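Local coordinates for segregation and condensation protein B (Chlorobium tepidum TLS, PDB 1T6S), which probably takes part in chromosome segregation and condensation during cell division, as a winged-helix partner protein of the bacterial SMC complex, at residues I16-P22 / G67-L71; G133-R138 / Y150-F156; S95-L100 / D123-L129. All coordinates share one frame. Residue numbers count along the deposited sequence, not the author numbering.

Contact 1: residues I16-P22 / G67-L71; sequences IFSSEEP and GYRFL. With NO3 (nitrate ion), chain D.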
loop_
_atom_site.group_PDB
_atom_site.type_symbol
_atom_site.label_atom_id
_atom_site.label_comp_id
_atom_site.label_asym_id
_atom_site.label_seq_id
_atom_site.Cartn_x
_atom_site.Cartn_y
_atom_site.Cartn_z
ATOM N N ILE A 16 -0.219 -7.917 27.870
ATOM C CA ILE A 16 -1.269 -7.359 27.026
ATOM C C ILE A 16 -0.940 -5.910 26.665
ATOM O O ILE A 16 -1.148 -5.467 25.534
ATOM C CB ILE A 16 -2.643 -7.427 27.731
ATOM C CG1 ILE A 16 -2.977 -8.898 28.034
ATOM C CG2 ILE A 16 -3.739 -6.809 26.836
ATOM C CD1 ILE A 16 -4.246 -9.105 28.832
ATOM N N PHE A 17 -0.408 -5.169 27.625
ATOM C CA PHE A 17 -0.045 -3.788 27.371
ATOM C C PHE A 17 1.112 -3.647 26.372
ATOM O O PHE A 17 1.074 -2.779 25.510
ATOM C CB PHE A 17 0.344 -3.120 28.675
ATOM C CG PHE A 17 0.628 -1.667 28.533
ATOM C CD1 PHE A 17 -0.360 -0.728 28.795
ATOM C CD2 PHE A 17 1.894 -1.230 28.154
ATOM C CE1 PHE A 17 -0.089 0.635 28.689
ATOM C CE2 PHE A 17 2.180 0.125 28.041
ATOM C CZ PHE A 17 1.184 1.058 28.311
ATOM N N SER A 18 2.134 -4.492 26.492
ATOM C CA SER A 18 3.301 -4.451 25.611
ATOM C C SER A 18 3.059 -4.958 24.194
ATOM O O SER A 18 3.772 -4.579 23.260
ATOM C CB SER A 18 4.438 -5.302 26.192
ATOM O OG SER A 18 4.885 -4.817 27.437
ATOM N N SER A 19 2.078 -5.846 24.059
ATOM C CA SER A 19 1.735 -6.472 22.792
ATOM C C SER A 19 1.527 -5.509 21.649
ATOM O O SER A 19 0.874 -4.475 21.792
ATOM C CB SER A 19 0.473 -7.331 22.947
ATOM O OG SER A 19 -0.618 -6.548 23.392
ATOM N N GLU A 20 2.084 -5.860 20.499
ATOM C CA GLU A 20 1.930 -5.019 19.333
ATOM C C GLU A 20 0.892 -5.708 18.460
ATOM O O GLU A 20 0.676 -5.333 17.311
ATOM C CB GLU A 20 3.289 -4.852 18.637
ATOM C CG GLU A 20 4.404 -4.567 19.652
ATOM C CD GLU A 20 5.687 -4.008 19.039
ATOM O OE1 GLU A 20 6.119 -4.512 17.982
ATOM O OE2 GLU A 20 6.270 -3.073 19.638
ATOM N N GLU A 21 0.247 -6.718 19.048
ATOM C CA GLU A 21 -0.824 -7.504 18.414
ATOM C C GLU A 21 -1.691 -8.135 19.509
ATOM O O GLU A 21 -1.207 -8.395 20.606
ATOM C CB GLU A 21 -0.238 -8.623 17.546
ATOM C CG GLU A 21 0.361 -8.151 16.240
ATOM C CD GLU A 21 0.926 -9.286 15.402
ATOM O OE1 GLU A 21 1.289 -9.038 14.224
ATOM O OE2 GLU A 21 1.017 -10.421 15.914
ATOM N N PRO A 22 -2.987 -8.377 19.231
ATOM C CA PRO A 22 -3.866 -8.996 20.236
ATOM C C PRO A 22 -3.187 -10.275 20.741
ATOM O O PRO A 22 -2.609 -11.031 19.951
ATOM C CB PRO A 22 -5.144 -9.295 19.443
ATOM C CG PRO A 22 -5.195 -8.153 18.455
ATOM C CD PRO A 22 -3.727 -8.078 17.990
ATOM N N GLY A 67 -8.404 -12.607 20.947
ATOM C CA GLY A 67 -7.184 -11.867 21.226
ATOM C C GLY A 67 -7.482 -10.675 22.125
ATOM O O GLY A 67 -8.387 -9.889 21.829
ATOM N N TYR A 68 -6.753 -10.535 23.230
ATOM C CA TYR A 68 -6.983 -9.402 24.127
ATOM C C TYR A 68 -6.089 -8.221 23.776
ATOM O O TYR A 68 -4.924 -8.403 23.436
ATOM C CB TYR A 68 -6.725 -9.778 25.594
ATOM C CG TYR A 68 -7.688 -10.783 26.186
ATOM C CD1 TYR A 68 -7.444 -12.158 26.098
ATOM C CD2 TYR A 68 -8.849 -10.357 26.838
ATOM C CE1 TYR A 68 -8.342 -13.088 26.653
ATOM C CE2 TYR A 68 -9.749 -11.274 27.389
ATOM C CZ TYR A 68 -9.492 -12.630 27.293
ATOM O OH TYR A 68 -10.398 -13.526 27.827
ATOM N N ARG A 69 -6.637 -7.012 23.850
ATOM C CA ARG A 69 -5.842 -5.805 23.595
ATOM C C ARG A 69 -6.465 -4.618 24.316
ATOM O O ARG A 69 -7.658 -4.620 24.616
ATOM C CB ARG A 69 -5.743 -5.493 22.091
ATOM C CG ARG A 69 -6.963 -4.787 21.475
ATOM C CD ARG A 69 -8.254 -5.598 21.580
ATOM N NE ARG A 69 -8.256 -6.900 20.890
ATOM C CZ ARG A 69 -8.131 -7.088 19.573
ATOM N NH1 ARG A 69 -7.966 -6.066 18.746
ATOM N NH2 ARG A 69 -8.244 -8.310 19.064
ATOM N N PHE A 70 -5.646 -3.616 24.605
ATOM C CA PHE A 70 -6.108 -2.397 25.248
ATOM C C PHE A 70 -6.718 -1.498 24.195
ATOM O O PHE A 70 -6.285 -1.503 23.041
ATOM C CB PHE A 70 -4.937 -1.640 25.879
ATOM C CG PHE A 70 -4.595 -2.090 27.268
ATOM C CD1 PHE A 70 -3.682 -3.118 27.477
ATOM C CD2 PHE A 70 -5.209 -1.495 28.375
ATOM C CE1 PHE A 70 -3.379 -3.555 28.769
ATOM C CE2 PHE A 70 -4.913 -1.923 29.675
ATOM C CZ PHE A 70 -3.998 -2.954 29.871
ATOM N N LEU A 71 -7.724 -0.733 24.594
ATOM C CA LEU A 71 -8.383 0.237 23.715
ATOM C C LEU A 71 -8.752 1.425 24.603
ATOM O O LEU A 71 -9.090 1.233 25.772
ATOM C CB LEU A 71 -9.649 -0.367 23.095
ATOM C CG LEU A 71 -9.727 -0.529 21.574
ATOM C CD1 LEU A 71 -8.476 -1.175 21.012
ATOM C CD2 LEU A 71 -10.956 -1.374 21.247
HETATM N N NO3 D . 2.742 -9.234 20.049
HETATM O O1 NO3 D . 3.149 -10.253 19.451
HETATM O O2 NO3 D . 1.740 -9.350 20.712
HETATM O O3 NO3 D . 3.389 -8.205 19.918
HETATM O O HOH W 1 -2.975 -4.181 23.719
#
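Apolar packing dominates where the end of helix 2-18 meets strand 67-72. Ile-16 points its side chain at the strand. Its CG2 lies 3.7 Å from Phe-70 CD1, and its CD1 lies 4.1 Å from Tyr-68 CB. Phe-17 and Phe-70 form a T-shaped pair. The edge of the Phe-17 ring meets the face of the Phe-70 ring, with centroids 5.7 Å apart and planes at 74°. The Phe-70 ring also meets the ring of Phe-59 on the neighbouring strand.

Pro-22 packs at the start of the strand. Its CB is 3.7 Å from Gly-67 CA, and a side chain at Gly-67 would clash there. Pro-22 CG lies over one face of the Arg-69 guanidinium, 3.1 Å from Arg-69 NH2. That group is held by Gly-67 O, which accepts from Arg-69 NE at 3.1 Å and from Arg-69 NH2 at 3.2 Å.

No direct hydrogen bond joins the segments. A CA-H...O contact runs from Pro-22 CA to Tyr-68 O at 3.4 Å. Water 1 bridges the backbones: it donates to Ile-16 O and accepts from Phe-70 N, both at 2.9 Å. Ser-19, the first residue past the helix, also turns its OG back to Ile-16 O at a very short 2.5 Å. A nitrate, probably from the crystallisation liquor, accepts from Glu-20 N.

Just beyond Pro-22, Val-23 shares a backbone hydrogen bond with Tyr-68. The first helix thus packs against the beta-hairpin wing 59-64/67-72, as in a winged helix-turn-helix domain.

Contact 2: residues G133-R138 / Y150-F156; sequences GLIEVR and YGTTEVF. With NO3 (nitrate ion), chain N.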
loop_
_atom_site.group_PDB
_atom_site.type_symbol
_atom_site.label_atom_id
_atom_site.label_comp_id
_atom_site.label_asym_id
_atom_site.label_seq_id
_atom_site.Cartn_x
_atom_site.Cartn_y
_atom_site.Cartn_z
ATOM N N GLY A 133 7.244 4.281 -6.029
ATOM C CA GLY A 133 7.412 3.075 -6.820
ATOM C C GLY A 133 6.180 2.194 -6.974
ATOM O O GLY A 133 6.293 1.043 -7.395
ATOM N N LEU A 134 5.001 2.727 -6.658
ATOM C CA LEU A 134 3.756 1.951 -6.773
ATOM C C LEU A 134 3.179 1.908 -8.189
ATOM O O LEU A 134 2.398 1.019 -8.519
ATOM C CB LEU A 134 2.707 2.510 -5.810
ATOM C CG LEU A 134 3.190 2.461 -4.359
ATOM C CD1 LEU A 134 2.199 3.145 -3.448
ATOM C CD2 LEU A 134 3.386 0.986 -3.960
ATOM N N ILE A 135 3.519 2.896 -9.004
ATOM C CA ILE A 135 3.067 2.917 -10.392
ATOM C C ILE A 135 4.293 3.247 -11.242
ATOM O O ILE A 135 5.324 3.669 -10.717
ATOM C CB ILE A 135 1.962 3.998 -10.656
ATOM C CG1 ILE A 135 2.491 5.396 -10.290
ATOM C CG2 ILE A 135 0.684 3.649 -9.856
ATOM C CD1 ILE A 135 1.519 6.547 -10.636
ATOM N N GLU A 136 4.155 3.076 -12.547
ATOM C CA GLU A 136 5.227 3.341 -13.480
ATOM C C GLU A 136 4.613 3.633 -14.846
ATOM O O GLU A 136 3.423 3.397 -15.079
ATOM C CB GLU A 136 6.119 2.104 -13.596
ATOM C CG GLU A 136 5.355 0.886 -14.113
ATOM C CD GLU A 136 6.213 -0.352 -14.188
ATOM O OE1 GLU A 136 5.658 -1.434 -14.497
ATOM O OE2 GLU A 136 7.434 -0.238 -13.939
ATOM N N VAL A 137 5.436 4.129 -15.763
ATOM C CA VAL A 137 4.962 4.421 -17.116
ATOM C C VAL A 137 4.866 3.122 -17.918
ATOM O O VAL A 137 5.767 2.292 -17.859
ATOM C CB VAL A 137 5.930 5.389 -17.844
ATOM C CG1 VAL A 137 5.542 5.516 -19.324
ATOM C CG2 VAL A 137 5.908 6.745 -17.173
ATOM N N ARG A 138 3.781 2.954 -18.671
ATOM C CA ARG A 138 3.580 1.769 -19.505
ATOM C C ARG A 138 3.722 2.131 -20.977
ATOM O O ARG A 138 3.776 1.251 -21.835
ATOM C CB ARG A 138 2.177 1.196 -19.309
ATOM C CG ARG A 138 1.985 0.355 -18.082
ATOM C CD ARG A 138 1.993 -1.138 -18.428
ATOM N NE ARG A 138 1.284 -1.900 -17.389
ATOM C CZ ARG A 138 1.739 -2.075 -16.153
ATOM N NH1 ARG A 138 2.910 -1.557 -15.791
ATOM N NH2 ARG A 138 1.008 -2.743 -15.276
ATOM N N TYR A 150 -0.038 5.183 -17.300
ATOM C CA TYR A 150 0.529 4.543 -16.111
ATOM C C TYR A 150 -0.084 3.202 -15.785
ATOM O O TYR A 150 -1.199 2.906 -16.200
ATOM C CB TYR A 150 0.399 5.461 -14.897
ATOM C CG TYR A 150 1.052 6.804 -15.090
ATOM C CD1 TYR A 150 0.370 7.862 -15.692
ATOM C CD2 TYR A 150 2.376 7.005 -14.722
ATOM C CE1 TYR A 150 1.008 9.089 -15.924
ATOM C CE2 TYR A 150 3.008 8.215 -14.954
ATOM C CZ TYR A 150 2.322 9.248 -15.553
ATOM O OH TYR A 150 2.978 10.431 -15.788
ATOM N N GLY A 151 0.665 2.394 -15.043
ATOM C CA GLY A 151 0.189 1.081 -14.634
ATOM C C GLY A 151 0.805 0.787 -13.275
ATOM O O GLY A 151 1.729 1.483 -12.871
ATOM N N THR A 152 0.298 -0.217 -12.564
ATOM C CA THR A 152 0.841 -0.565 -11.256
ATOM C C THR A 152 2.164 -1.320 -11.450
ATOM O O THR A 152 2.464 -1.769 -12.554
ATOM C CB THR A 152 -0.164 -1.439 -10.437
ATOM O OG1 THR A 152 -0.623 -2.524 -11.248
ATOM C CG2 THR A 152 -1.368 -0.595 -9.977
ATOM N N THR A 153 2.934 -1.471 -10.377
ATOM C CA THR A 153 4.242 -2.129 -10.422
ATOM C C THR A 153 4.290 -3.445 -9.634
ATOM O O THR A 153 3.439 -3.687 -8.777
ATOM C CB THR A 153 5.320 -1.211 -9.826
ATOM O OG1 THR A 153 5.009 -0.948 -8.449
ATOM C CG2 THR A 153 5.388 0.114 -10.584
ATOM N N GLU A 154 5.292 -4.288 -9.911
ATOM C CA GLU A 154 5.427 -5.560 -9.186
ATOM C C GLU A 154 5.710 -5.196 -7.734
ATOM O O GLU A 154 5.447 -5.972 -6.812
ATOM C CB GLU A 154 6.586 -6.414 -9.739
ATOM C CG GLU A 154 6.454 -7.912 -9.410
ATOM C CD GLU A 154 5.299 -8.546 -10.161
ATOM O OE1 GLU A 154 4.753 -9.571 -9.700
ATOM O OE2 GLU A 154 4.924 -8.020 -11.233
ATOM N N VAL A 155 6.248 -3.999 -7.543
ATOM C CA VAL A 155 6.536 -3.492 -6.217
ATOM C C VAL A 155 5.209 -3.350 -5.467
ATOM O O VAL A 155 5.098 -3.711 -4.288
ATOM C CB VAL A 155 7.206 -2.127 -6.291
ATOM C CG1 VAL A 155 7.527 -1.629 -4.878
ATOM C CG2 VAL A 155 8.471 -2.216 -7.140
ATOM N N PHE A 156 4.205 -2.807 -6.154
ATOM C CA PHE A 156 2.874 -2.646 -5.563
ATOM C C PHE A 156 2.272 -4.025 -5.288
ATOM O O PHE A 156 1.781 -4.291 -4.195
ATOM C CB PHE A 156 1.916 -1.894 -6.507
ATOM C CG PHE A 156 0.456 -2.110 -6.173
ATOM C CD1 PHE A 156 -0.101 -1.561 -5.019
ATOM C CD2 PHE A 156 -0.349 -2.894 -6.993
ATOM C CE1 PHE A 156 -1.451 -1.796 -4.689
ATOM C CE2 PHE A 156 -1.687 -3.137 -6.678
ATOM C CZ PHE A 156 -2.241 -2.585 -5.524
HETATM N N NO3 N . -3.046 -4.599 -10.440
HETATM O O1 NO3 N . -3.689 -5.592 -10.044
HETATM O O2 NO3 N . -2.458 -4.714 -11.488
HETATM O O3 NO3 N . -3.058 -3.600 -9.747
HETATM O O HOH W 2 0.586 -4.303 -13.030
#
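Strands 135-138 and 150-152 run antiparallel in the beta-hairpin wing of a winged-helix domain. Their short axes approach to 4.6 Å at 133°. Glu-136 and Gly-151 form a hydrogen-bonded pair, with both N-to-O bonds at 2.9 Å. Ile-135/Thr-152 and Val-137/Tyr-150 are the flanking non-hydrogen-bonded pairs. Before the strand, Gly-133 has positive phi and closes the preceding helix with a Schellman motif. Leu-134 O accepts from Thr-153 N at 3.2 Å.

Ile-135 CD1 and Val-137 CG2 touch the Tyr-150 ring, at 4.2 Å from CD2 and 3.9 Å from CE2. Ile-135 also packs on Leu-100 and Val-103 of helix 87-106. Leu-134 CD2 meets Phe-156 CB at 4.1 Å, and Leu-134 reaches Phe-160 of the second subunit.

The Arg-138 guanidinium lies with one face over Gly-151 CA, where a side chain would clash. Its NH1 and NH2 donate to Thr-152 O at 3.3 and 3.2 Å, and NH1 forms a salt bridge with Glu-136 OE1 at 3.0 Å. Thr-153 is the N-cap of the last helix: its OG1 accepts from Phe-156 N at 3.1 Å and donates to Gly-133 O at 2.6 Å.

Contact 3: residues S95-L100 / D123-L129; sequences SMLEVL and DYSIDRL. With NO3 (nitrate ion), chain C.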
loop_
_atom_site.group_PDB
_atom_site.type_symbol
_atom_site.label_atom_id
_atom_site.label_comp_id
_atom_site.label_asym_id
_atom_site.label_seq_id
_atom_site.Cartn_x
_atom_site.Cartn_y
_atom_site.Cartn_z
ATOM N N SER A 95 -6.729 10.307 -1.314
ATOM C CA SER A 95 -6.415 10.661 -2.683
ATOM C C SER A 95 -5.419 9.678 -3.284
ATOM O O SER A 95 -5.632 9.189 -4.392
ATOM C CB SER A 95 -5.890 12.108 -2.771
ATOM O OG SER A 95 -4.678 12.285 -2.063
ATOM N N MET A 96 -4.350 9.358 -2.559
ATOM C CA MET A 96 -3.380 8.416 -3.094
ATOM C C MET A 96 -4.011 7.058 -3.372
ATOM O O MET A 96 -3.746 6.442 -4.409
ATOM C CB MET A 96 -2.195 8.231 -2.138
ATOM C CG MET A 96 -1.106 9.260 -2.330
ATOM S SD MET A 96 0.446 8.773 -1.542
ATOM C CE MET A 96 0.459 7.055 -1.865
ATOM N N LEU A 97 -4.852 6.598 -2.450
ATOM C CA LEU A 97 -5.513 5.309 -2.607
ATOM C C LEU A 97 -6.501 5.263 -3.777
ATOM O O LEU A 97 -6.528 4.285 -4.532
ATOM C CB LEU A 97 -6.229 4.920 -1.303
ATOM C CG LEU A 97 -5.260 4.525 -0.175
ATOM C CD1 LEU A 97 -6.063 4.114 1.048
ATOM C CD2 LEU A 97 -4.376 3.368 -0.620
ATOM N N GLU A 98 -7.314 6.311 -3.919
ATOM C CA GLU A 98 -8.295 6.384 -5.018
ATOM C C GLU A 98 -7.610 6.408 -6.395
ATOM O O GLU A 98 -8.025 5.701 -7.308
ATOM C CB GLU A 98 -9.189 7.635 -4.884
ATOM C CG GLU A 98 -10.244 7.554 -3.785
ATOM C CD GLU A 98 -11.168 8.787 -3.718
ATOM O OE1 GLU A 98 -12.126 8.773 -2.909
ATOM O OE2 GLU A 98 -10.938 9.768 -4.466
ATOM N N VAL A 99 -6.572 7.227 -6.534
ATOM C CA VAL A 99 -5.871 7.292 -7.803
ATOM C C VAL A 99 -5.222 5.911 -8.069
ATOM O O VAL A 99 -5.319 5.367 -9.173
ATOM C CB VAL A 99 -4.802 8.434 -7.812
ATOM C CG1 VAL A 99 -3.930 8.344 -9.073
ATOM C CG2 VAL A 99 -5.497 9.794 -7.762
ATOM N N LEU A 100 -4.592 5.332 -7.047
ATOM C CA LEU A 100 -3.977 4.013 -7.171
ATOM C C LEU A 100 -5.004 2.988 -7.640
ATOM O O LEU A 100 -4.713 2.119 -8.462
ATOM C CB LEU A 100 -3.435 3.524 -5.826
ATOM C CG LEU A 100 -2.022 2.949 -5.862
ATOM C CD1 LEU A 100 -1.715 2.261 -4.531
ATOM C CD2 LEU A 100 -1.857 2.006 -7.019
ATOM N N ASP A 123 -4.571 16.825 -8.756
ATOM C CA ASP A 123 -3.563 16.963 -7.710
ATOM C C ASP A 123 -2.205 16.353 -8.085
ATOM O O ASP A 123 -1.881 16.215 -9.269
ATOM C CB ASP A 123 -4.091 16.311 -6.429
ATOM C CG ASP A 123 -4.373 14.824 -6.600
ATOM O OD1 ASP A 123 -4.944 14.218 -5.668
ATOM O OD2 ASP A 123 -4.019 14.260 -7.660
ATOM N N TYR A 124 -1.411 15.993 -7.077
ATOM C CA TYR A 124 -0.101 15.406 -7.327
ATOM C C TYR A 124 -0.043 13.924 -6.986
ATOM O O TYR A 124 1.032 13.396 -6.721
ATOM C CB TYR A 124 0.989 16.116 -6.515
ATOM C CG TYR A 124 1.125 17.595 -6.792
ATOM C CD1 TYR A 124 0.543 18.536 -5.943
ATOM C CD2 TYR A 124 1.842 18.057 -7.897
ATOM C CE1 TYR A 124 0.673 19.901 -6.184
ATOM C CE2 TYR A 124 1.976 19.424 -8.148
ATOM C CZ TYR A 124 1.391 20.337 -7.284
ATOM O OH TYR A 124 1.521 21.682 -7.510
ATOM N N SER A 125 -1.182 13.246 -6.995
ATOM C CA SER A 125 -1.186 11.829 -6.654
ATOM C C SER A 125 -0.292 10.981 -7.543
ATOM O O SER A 125 0.384 10.072 -7.060
ATOM C CB SER A 125 -2.616 11.296 -6.663
ATOM O OG SER A 125 -3.312 11.782 -5.529
ATOM N N ILE A 126 -0.286 11.256 -8.841
ATOM C CA ILE A 126 0.584 10.489 -9.729
ATOM C C ILE A 126 2.043 10.658 -9.329
ATOM O O ILE A 126 2.785 9.678 -9.270
ATOM C CB ILE A 126 0.435 10.912 -11.203
ATOM C CG1 ILE A 126 -0.860 10.338 -11.774
ATOM C CG2 ILE A 126 1.645 10.431 -12.017
ATOM C CD1 ILE A 126 -2.079 10.975 -11.232
ATOM N N ASP A 127 2.469 11.896 -9.076
ATOM C CA ASP A 127 3.856 12.112 -8.688
ATOM C C ASP A 127 4.161 11.376 -7.384
ATOM O O ASP A 127 5.224 10.767 -7.242
ATOM C CB ASP A 127 4.171 13.605 -8.496
ATOM C CG ASP A 127 4.352 14.350 -9.811
ATOM O OD1 ASP A 127 4.736 13.720 -10.819
ATOM O OD2 ASP A 127 4.123 15.575 -9.828
ATOM N N ARG A 128 3.227 11.423 -6.438
ATOM C CA ARG A 128 3.436 10.756 -5.155
ATOM C C ARG A 128 3.556 9.247 -5.331
ATOM O O ARG A 128 4.438 8.615 -4.752
ATOM C CB ARG A 128 2.304 11.104 -4.175
ATOM C CG ARG A 128 2.230 12.585 -3.843
ATOM C CD ARG A 128 1.464 12.845 -2.542
ATOM N NE ARG A 128 0.081 12.368 -2.599
ATOM C CZ ARG A 128 -0.943 13.045 -3.109
ATOM N NH1 ARG A 128 -0.753 14.256 -3.612
ATOM N NH2 ARG A 128 -2.152 12.494 -3.118
ATOM N N LEU A 129 2.703 8.681 -6.178
ATOM C CA LEU A 129 2.717 7.242 -6.409
ATOM C C LEU A 129 3.977 6.814 -7.167
ATOM O O LEU A 129 4.514 5.730 -6.928
ATOM C CB LEU A 129 1.437 6.818 -7.151
ATOM C CG LEU A 129 0.133 6.963 -6.325
ATOM C CD1 LEU A 129 -1.079 6.662 -7.181
ATOM C CD2 LEU A 129 0.193 5.997 -5.133
HETATM N N NO3 C . -0.086 14.230 -10.632
HETATM O O1 NO3 C . -0.251 14.917 -11.667
HETATM O O2 NO3 C . -1.037 13.632 -10.223
HETATM O O3 NO3 C . 1.007 14.225 -10.134
#
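A buried arginine nitrogen without a partner marks this contact: Met-96 CG lies beside Arg-128 NE, at 3.3 Å. The other end of the guanidinium is also crowded. Arg-128 NH2 sits 2.7 Å from Ser-95 OG and 2.8 Å from Ser-125 OG, but the angles are too poor for hydrogen bonds. Ser-95 OG instead bonds back to Arg-91 O in its own helix, with Leu-92 O also in reach.

The two helices cross almost at right angles. Their short axes pass 9.5 Å apart at -88°. Leu-129 fills much of the space between them. Its CD2 is 3.4 Å from Met-96 CE and 3.8 Å from Leu-100 CG, and its CD1 is 3.8 Å from Val-99 CG1. Val-99 also meets Ile-126, CG1 to CD1 at 3.9 Å, and its CG2 is 3.4 Å from Ser-125 CB. The core continues onto the wing, where Ile-135 packs on Leu-100, Ile-126 and Leu-129. Leu-97 and Leu-100 pack on Leu-100 and Leu-97 of the second subunit.

Asp-123 sets up the start of helix 125-131. Its OD2 accepts from Ser-125 N at 3.1 Å, an Asx turn, and its OD1 accepts from Ser-125 OG at 2.9 Å. A nitrate, probably from the crystallisation liquor, binds here: its O2 accepts from Ile-126 N at 2.8 Å. Its O3 accepts from Asp-127 N at 2.9 Å. In chain order, helix 125-131 holds the place of the third, recognition helix of a winged helix-turn-helix domain, here packed across the first, helix 87-106.

Overall arrangement
The three contacts fall in two winged-helix units at opposite sides of the chain's centre. Contact 1 comes first along the chain and joins the first helix to the wing of the N-terminal unit. Contact 3 and then contact 2 follow, both in the C-terminal unit. Their centres are 12 Å apart, and helix 125-131 is followed by strand 135-140. Leu-134 N lies 3.1 Å from Leu-129 O, a probable hydrogen bond, and Ile-135 packs on Leu-129, so helix and wing share a core. Contact 1 is centred 36 Å from contact 2 and 33 Å from contact 3. Contacts 2 and 3 touch the second subunit, and Leu-71 at contact 1 packs on its Gly-139, so the dimer involves both units.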